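Local coordinates for CrRbcX-IIa (Chlamydomonas reinhardtii, PDB 5BS1), which acts as a chaperone in the assembly of Rubisco, probably by binding the large subunit as a homodimer, at the interface of chains A and B. Residues are numbered along the deposited sequence; one frame, centred on the assembly and turned at random. Chains: chain A/B, CrRbcX-IIa.

Contact 1: the interface of chains A and B. Residues chain A 22, 69, 72, 90; chain B 109, 113-114, 117.
A:Arg90 reaches across to B:Asn114 at a flank of the dimer interface, where the long helix 99-121 of chain B is held against three helices of chain A. Polar bonds come first. The side chain of A:Arg90 leaves the backbone with CG between N and the carbonyl carbon (chi1 77°) and then runs straight out. It grips the amide oxygen side-on: NE lies 3.0 Å and NH2 2.9 Å from OD1 of B:Asn114. The NE bond falls on a lone pair of OD1, and the guanidinium and amide planes are only 20° apart. Nearby, the backbone oxygen of B:Glu109 stands over the face of the A:Arg22 guanidinium.

Ionic contacts within chain A hold the A:Arg90 guanidinium in place. OD1 of A:Asp69 accepts from NH1 and NH2 of A:Arg90 and also from NH1 of A:Arg22. A:Arg22 meets the carboxylate end-on, one nitrogen to each oxygen, with NH2 2.8 Å from OD2. Two arginines on one aspartate would probably stabilise its charged form.

Apolar contacts add to these. The methyl CB of B:Ala113 packs on the carboxylate of A:Asp69, 3.6 Å from CG, and CD1 of B:Leu117 meets CG of the selenomethionine A:Met72 at 3.7 Å.

A water bridges A:Arg22 and B:Glu109 across the interface: it lies 3.0 Å from NH2 of A:Arg22, at the guanidinium edge, and 2.7 Å from carboxylate OE1 of B:Glu109.

Contact 2: the interface of chains A and B. Residues chain A 101, 105; chain B 6-9.
A:Lys101 reaches over B:Ser7 to B:Phe8 and B:Asp6, in the N-terminal segment of chain B. From CB, with CG anti to the backbone N (chi1 176°), the chain heads away from its helix. CG of A:Lys101 packs on the backbone of B:Ser7, 3.8 Å from C of B:Ser7. CD lies 3.5 Å from the carbonyl oxygen O of B:Phe8 and also borders CB of B:Ser9. A bend at chi3 (-77°) then swings CE and NZ towards that same oxygen and the carboxylate of B:Asp6, with CE passing beside both.

At the tip, the amino group NZ donates to the backbone O of B:Phe8 at 2.9 Å, tilted 27° from the carbonyl plane. It also donates to OD2 of B:Asp6 at 3.1 Å, a salt bridge in which NZ stands well above the carboxylate plane. The second oxygen of that carboxylate, OD1, accepts a hydrogen bond from the backbone N-H of B:Phe8, N to OD1 being 3.2 Å, so B:Asp6 both pairs with the lysine and ties down its own loop.

One turn further along the helix, the selenomethionine A:Met105 supports the next stretch of the segment: its SE lies 3.6 Å from CB of B:Ser9, and its terminal CE touches the same carbon.

In the fold, this irregular N-terminal segment precedes helix 13-37 of chain B and drapes over the early turns of helix 99-121 of chain A.

Contact 3: the interface of chains A and B. Residues chain A 17, 21, 97, 99, 102; chain B 17, 21, 99, 102-103.
The two copies of Trp99 take different first torsions: A:Trp99 has CG anti to its carbonyl carbon (chi1 -65°), whereas B:Trp99 has it opposite the backbone N (chi1 175°). In this all-helical RbcX dimer the two indoles therefore meet unequally near the two-fold axis, their side chains running at about a right angle to each other.

The B:Trp99 indole turns its nitrogen to the backbone of its counterpart: NE1 donates to O of A:Trp99 at 3.0 Å. The bond is bent, 138° at the hydrogen, and the donor stands above the carbonyl plane, away from a lone pair. Beside it, the CE3 rim of A:Trp99 is directed at the face of B:Trp99 near CZ2, 3.5 Å away.

The A:Trp99 indole is sandwiched. A:Phe97 of the same chain puts CD2 over one face, and the selenomethionine B:Met103 covers the opposite face, its CG 3.6 Å from the centroid of the six-membered ring in a CH-pi contact. The SE beyond it leans towards the pyrrole side, 3.7 Å from CG of A:Trp99.

Small aliphatic groups close the other flank. CD1 of A:Leu21 touches both CG2 of B:Thr102, at 3.7 Å, and CH2 of B:Trp99, while CD2 of A:Leu21 meets CB of B:Ala17. That alanine methyl also receives CG2 of A:Thr102 at 3.7 Å and lies in the plane of the A:Phe97 ring, at its edge.

Contact 1: the interface of chains A and B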
loop_
_atom_site.group_PDB
_atom_site.type_symbol
_atom_site.label_atom_id
_atom_site.label_comp_id
_atom_site.label_asym_id
_atom_site.label_seq_id
_atom_site.Cartn_x
_atom_site.Cartn_y
_atom_site.Cartn_z
ATOM N N ARG A 22 6.953 -3.285 -0.186
ATOM C CA ARG A 22 7.948 -4.320 0.066
ATOM C C ARG A 22 7.317 -5.524 0.727
ATOM O O ARG A 22 7.636 -6.670 0.384
ATOM C CB ARG A 22 9.106 -3.750 0.914
ATOM C CG ARG A 22 10.009 -2.797 0.105
ATOM C CD ARG A 22 11.420 -2.677 0.652
ATOM N NE ARG A 22 11.938 -4.026 0.707
ATOM C CZ ARG A 22 12.396 -4.669 1.771
ATOM N NH1 ARG A 22 12.631 -5.974 1.647
ATOM N NH2 ARG A 22 12.684 -4.033 2.909
ATOM N N ASP A 69 11.016 -8.310 6.209
ATOM C CA ASP A 69 12.411 -8.766 6.446
ATOM C C ASP A 69 12.602 -9.551 7.743
ATOM O O ASP A 69 13.440 -10.436 7.778
ATOM C CB ASP A 69 13.374 -7.594 6.386
ATOM C CG ASP A 69 13.379 -6.914 5.028
ATOM O OD1 ASP A 69 13.125 -7.585 4.004
ATOM O OD2 ASP A 69 13.682 -5.716 4.981
HETATM N N MSE A 72 11.418 -12.837 6.721
HETATM C CA MSE A 72 12.386 -13.490 5.852
HETATM C C MSE A 72 13.558 -14.031 6.663
HETATM O O MSE A 72 14.063 -15.090 6.361
HETATM C CB MSE A 72 12.868 -12.506 4.778
HETATM C CG MSE A 72 13.717 -13.201 3.717
HETATM SE SE MSE A 72 12.683 -14.493 2.673
HETATM C CE MSE A 72 11.762 -13.142 1.612
ATOM N N ARG A 90 11.029 -12.103 -4.910
ATOM C CA ARG A 90 10.538 -10.776 -4.533
ATOM C C ARG A 90 11.366 -9.662 -5.182
ATOM O O ARG A 90 10.832 -8.602 -5.487
ATOM C CB ARG A 90 10.421 -10.588 -3.019
ATOM C CG ARG A 90 11.734 -10.336 -2.292
ATOM C CD ARG A 90 11.508 -10.189 -0.805
ATOM N NE ARG A 90 12.743 -9.922 -0.091
ATOM C CZ ARG A 90 12.820 -9.510 1.178
ATOM N NH1 ARG A 90 11.733 -9.319 1.896
ATOM N NH2 ARG A 90 14.007 -9.316 1.750
ATOM N N GLU B 109 15.592 -0.755 -1.393
ATOM C CA GLU B 109 15.592 -1.387 -0.083
ATOM C C GLU B 109 15.288 -2.881 -0.130
ATOM O O GLU B 109 15.669 -3.591 0.785
ATOM C CB GLU B 109 14.657 -0.626 0.870
ATOM C CG GLU B 109 15.229 0.789 1.094
ATOM C CD GLU B 109 14.451 1.657 2.032
ATOM O OE1 GLU B 109 13.657 1.133 2.820
ATOM O OE2 GLU B 109 14.616 2.896 1.945
ATOM N N ALA B 113 17.977 -5.235 1.523
ATOM C CA ALA B 113 17.572 -6.244 2.487
ATOM C C ALA B 113 18.023 -7.640 2.078
ATOM O O ALA B 113 18.523 -8.407 2.907
ATOM C CB ALA B 113 16.079 -6.224 2.684
ATOM N N ASN B 114 17.867 -7.965 0.801
ATOM C CA ASN B 114 18.324 -9.272 0.313
ATOM C C ASN B 114 19.821 -9.392 0.520
ATOM O O ASN B 114 20.275 -10.419 1.014
ATOM C CB ASN B 114 17.989 -9.470 -1.147
ATOM C CG ASN B 114 16.507 -9.751 -1.394
ATOM O OD1 ASN B 114 15.724 -9.952 -0.478
ATOM N ND2 ASN B 114 16.174 -9.899 -2.655
ATOM N N LEU B 117 20.685 -9.968 4.249
ATOM C CA LEU B 117 20.324 -11.296 4.714
ATOM C C LEU B 117 21.258 -12.348 4.150
ATOM O O LEU B 117 21.696 -13.260 4.865
ATOM C CB LEU B 117 18.862 -11.598 4.353
ATOM C CG LEU B 117 17.857 -10.804 5.172
ATOM C CD1 LEU B 117 16.467 -10.804 4.528
ATOM C CD2 LEU B 117 17.785 -11.337 6.594
HETATM O O HOH W 1 12.530 -1.157 3.560
#

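Contact 2: the interface of chains A and B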
loop_
_atom_site.group_PDB
_atom_site.type_symbol
_atom_site.label_atom_id
_atom_site.label_comp_id
_atom_site.label_asym_id
_atom_site.label_seq_id
_atom_site.Cartn_x
_atom_site.Cartn_y
_atom_site.Cartn_z
ATOM N N LYS A 101 0.855 1.727 -14.045
ATOM C CA LYS A 101 -0.552 1.381 -14.001
ATOM C C LYS A 101 -1.130 1.566 -12.600
ATOM O O LYS A 101 -2.240 2.058 -12.431
ATOM C CB LYS A 101 -0.735 -0.077 -14.475
ATOM C CG LYS A 101 -2.131 -0.612 -14.387
ATOM C CD LYS A 101 -2.187 -2.062 -14.854
ATOM C CE LYS A 101 -2.136 -2.176 -16.353
ATOM N NZ LYS A 101 -2.343 -3.609 -16.728
HETATM N N MSE A 105 -4.240 4.021 -11.866
HETATM C CA MSE A 105 -5.504 3.504 -11.311
HETATM C C MSE A 105 -5.853 4.249 -10.038
HETATM O O MSE A 105 -7.002 4.696 -9.843
HETATM C CB MSE A 105 -5.463 2.003 -10.995
HETATM C CG MSE A 105 -5.558 1.143 -12.249
HETATM SE SE MSE A 105 -5.824 -0.753 -11.797
HETATM C CE MSE A 105 -4.072 -1.198 -11.031
ATOM N N ASP B 6 -1.935 1.215 -21.443
ATOM C CA ASP B 6 -2.840 0.352 -20.666
ATOM C C ASP B 6 -2.796 0.765 -19.207
ATOM O O ASP B 6 -1.731 0.747 -18.660
ATOM C CB ASP B 6 -2.368 -1.083 -20.814
ATOM C CG ASP B 6 -3.205 -2.090 -20.000
ATOM O OD1 ASP B 6 -4.333 -1.777 -19.583
ATOM O OD2 ASP B 6 -2.701 -3.209 -19.777
ATOM N N SER B 7 -3.934 1.116 -18.577
ATOM C CA SER B 7 -3.928 1.472 -17.156
ATOM C C SER B 7 -5.083 0.742 -16.433
ATOM O O SER B 7 -5.627 1.261 -15.461
ATOM C CB SER B 7 -4.021 2.995 -16.918
ATOM O OG SER B 7 -5.186 3.496 -17.546
ATOM N N PHE B 8 -5.437 -0.440 -16.918
ATOM C CA PHE B 8 -6.516 -1.228 -16.318
ATOM C C PHE B 8 -6.076 -2.592 -15.775
ATOM O O PHE B 8 -5.134 -3.209 -16.278
ATOM C CB PHE B 8 -7.642 -1.328 -17.344
ATOM C CG PHE B 8 -8.053 0.018 -17.858
ATOM C CD1 PHE B 8 -8.886 0.815 -17.103
ATOM C CD2 PHE B 8 -7.485 0.545 -19.019
ATOM C CE1 PHE B 8 -9.232 2.083 -17.533
ATOM C CE2 PHE B 8 -7.827 1.812 -19.458
ATOM C CZ PHE B 8 -8.697 2.581 -18.706
ATOM N N SER B 9 -6.733 -3.021 -14.702
ATOM C CA SER B 9 -6.427 -4.265 -14.053
ATOM C C SER B 9 -7.611 -4.716 -13.221
ATOM O O SER B 9 -8.269 -3.910 -12.553
ATOM C CB SER B 9 -5.249 -4.049 -13.119
ATOM O OG SER B 9 -4.769 -5.269 -12.627
#

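Contact 3: the interface of chains A and B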
loop_
_atom_site.group_PDB
_atom_site.type_symbol
_atom_site.label_atom_id
_atom_site.label_comp_id
_atom_site.label_asym_id
_atom_site.label_seq_id
_atom_site.Cartn_x
_atom_site.Cartn_y
_atom_site.Cartn_z
ATOM N N ALA A 17 4.444 3.998 1.876
ATOM C CA ALA A 17 3.980 3.246 0.723
ATOM C C ALA A 17 5.057 2.279 0.247
ATOM O O ALA A 17 4.748 1.136 -0.064
ATOM C CB ALA A 17 3.543 4.180 -0.386
ATOM N N LEU A 21 4.675 -1.693 0.142
ATOM C CA LEU A 21 4.875 -2.422 -1.134
ATOM C C LEU A 21 5.892 -3.545 -0.944
ATOM O O LEU A 21 5.698 -4.651 -1.451
ATOM C CB LEU A 21 5.336 -1.507 -2.267
ATOM C CG LEU A 21 4.272 -0.581 -2.847
ATOM C CD1 LEU A 21 4.931 0.445 -3.716
ATOM C CD2 LEU A 21 3.199 -1.341 -3.600
ATOM N N PHE A 97 6.204 -5.848 -11.604
ATOM C CA PHE A 97 5.104 -5.037 -11.066
ATOM C C PHE A 97 4.871 -3.836 -11.967
ATOM O O PHE A 97 5.801 -3.156 -12.390
ATOM C CB PHE A 97 5.459 -4.574 -9.654
ATOM C CG PHE A 97 4.370 -3.835 -8.925
ATOM C CD1 PHE A 97 3.246 -4.499 -8.446
ATOM C CD2 PHE A 97 4.492 -2.485 -8.640
ATOM C CE1 PHE A 97 2.286 -3.842 -7.730
ATOM C CE2 PHE A 97 3.528 -1.824 -7.941
ATOM C CZ PHE A 97 2.399 -2.489 -7.496
ATOM N N TRP A 99 4.190 -0.531 -12.223
ATOM C CA TRP A 99 4.264 0.674 -11.409
ATOM C C TRP A 99 3.397 1.779 -11.945
ATOM O O TRP A 99 2.655 2.403 -11.194
ATOM C CB TRP A 99 5.723 1.183 -11.353
ATOM C CG TRP A 99 6.634 0.239 -10.657
ATOM C CD1 TRP A 99 7.427 -0.723 -11.236
ATOM C CD2 TRP A 99 6.863 0.152 -9.247
ATOM N NE1 TRP A 99 8.094 -1.418 -10.265
ATOM C CE2 TRP A 99 7.801 -0.885 -9.041
ATOM C CE3 TRP A 99 6.377 0.847 -8.151
ATOM C CZ2 TRP A 99 8.234 -1.248 -7.776
ATOM C CZ3 TRP A 99 6.814 0.475 -6.870
ATOM C CH2 TRP A 99 7.737 -0.549 -6.711
ATOM N N THR A 102 -0.371 1.161 -11.589
ATOM C CA THR A 102 -0.823 1.249 -10.222
ATOM C C THR A 102 -1.157 2.690 -9.822
ATOM O O THR A 102 -2.224 2.966 -9.260
ATOM C CB THR A 102 0.256 0.661 -9.285
ATOM O OG1 THR A 102 0.455 -0.706 -9.613
ATOM C CG2 THR A 102 -0.168 0.748 -7.819
ATOM N N ALA B 17 -2.548 -2.527 -4.372
ATOM C CA ALA B 17 -1.718 -1.389 -4.097
ATOM C C ALA B 17 -2.414 -0.074 -4.418
ATOM O O ALA B 17 -2.315 0.894 -3.645
ATOM C CB ALA B 17 -0.412 -1.492 -4.858
ATOM N N LEU B 21 -3.214 2.916 -1.906
ATOM C CA LEU B 21 -2.773 4.288 -2.155
ATOM C C LEU B 21 -3.932 5.274 -2.001
ATOM O O LEU B 21 -3.786 6.340 -1.413
ATOM C CB LEU B 21 -2.136 4.443 -3.536
ATOM C CG LEU B 21 -0.735 3.853 -3.676
ATOM C CD1 LEU B 21 -0.370 3.870 -5.150
ATOM C CD2 LEU B 21 0.295 4.597 -2.873
ATOM N N TRP B 99 5.498 9.284 -6.323
ATOM C CA TRP B 99 5.414 7.858 -6.588
ATOM C C TRP B 99 6.729 7.318 -7.127
ATOM O O TRP B 99 7.062 6.166 -6.835
ATOM C CB TRP B 99 4.270 7.591 -7.538
ATOM C CG TRP B 99 4.093 6.171 -8.037
ATOM C CD1 TRP B 99 4.152 5.778 -9.333
ATOM C CD2 TRP B 99 3.789 4.992 -7.272
ATOM N NE1 TRP B 99 3.895 4.451 -9.430
ATOM C CE2 TRP B 99 3.680 3.936 -8.179
ATOM C CE3 TRP B 99 3.596 4.726 -5.915
ATOM C CZ2 TRP B 99 3.366 2.652 -7.784
ATOM C CZ3 TRP B 99 3.302 3.432 -5.509
ATOM C CH2 TRP B 99 3.171 2.411 -6.448
ATOM N N THR B 102 8.780 6.467 -4.166
ATOM C CA THR B 102 8.270 5.249 -3.589
ATOM C C THR B 102 8.844 4.038 -4.319
ATOM O O THR B 102 9.319 3.104 -3.697
ATOM C CB THR B 102 6.739 5.211 -3.620
ATOM O OG1 THR B 102 6.236 6.251 -2.767
ATOM C CG2 THR B 102 6.201 3.891 -3.152
HETATM N N MSE B 103 8.811 4.067 -5.636
HETATM C CA MSE B 103 9.372 2.991 -6.457
HETATM C C MSE B 103 10.864 2.837 -6.172
HETATM O O MSE B 103 11.353 1.717 -5.996
HETATM C CB MSE B 103 9.116 3.212 -7.973
HETATM C CG MSE B 103 9.842 2.167 -8.809
HETATM SE SE MSE B 103 9.535 2.590 -10.716
HETATM C CE MSE B 103 10.743 4.112 -10.923
#

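Helix 99-121 links all the contacts: chain B supplies it to contact 1, chain A to contact 2, and both chains to contact 3. Contact 3 lies about 16 Å from contact 1 and 13 Å from contact 2, measured between C-alpha centres, while contacts 1 and 2 are about 27 Å apart. Helix 13-38 of chain A also joins contacts 1 and 3. The apolar centre thus passes into a polar, arginine-rich flank on one side and a loop clasp on the other. Two-fold symmetry gives contacts 1 and 2 a twin with the chains exchanged, while contact 3 straddles the axis and departs locally from symmetry at Trp99.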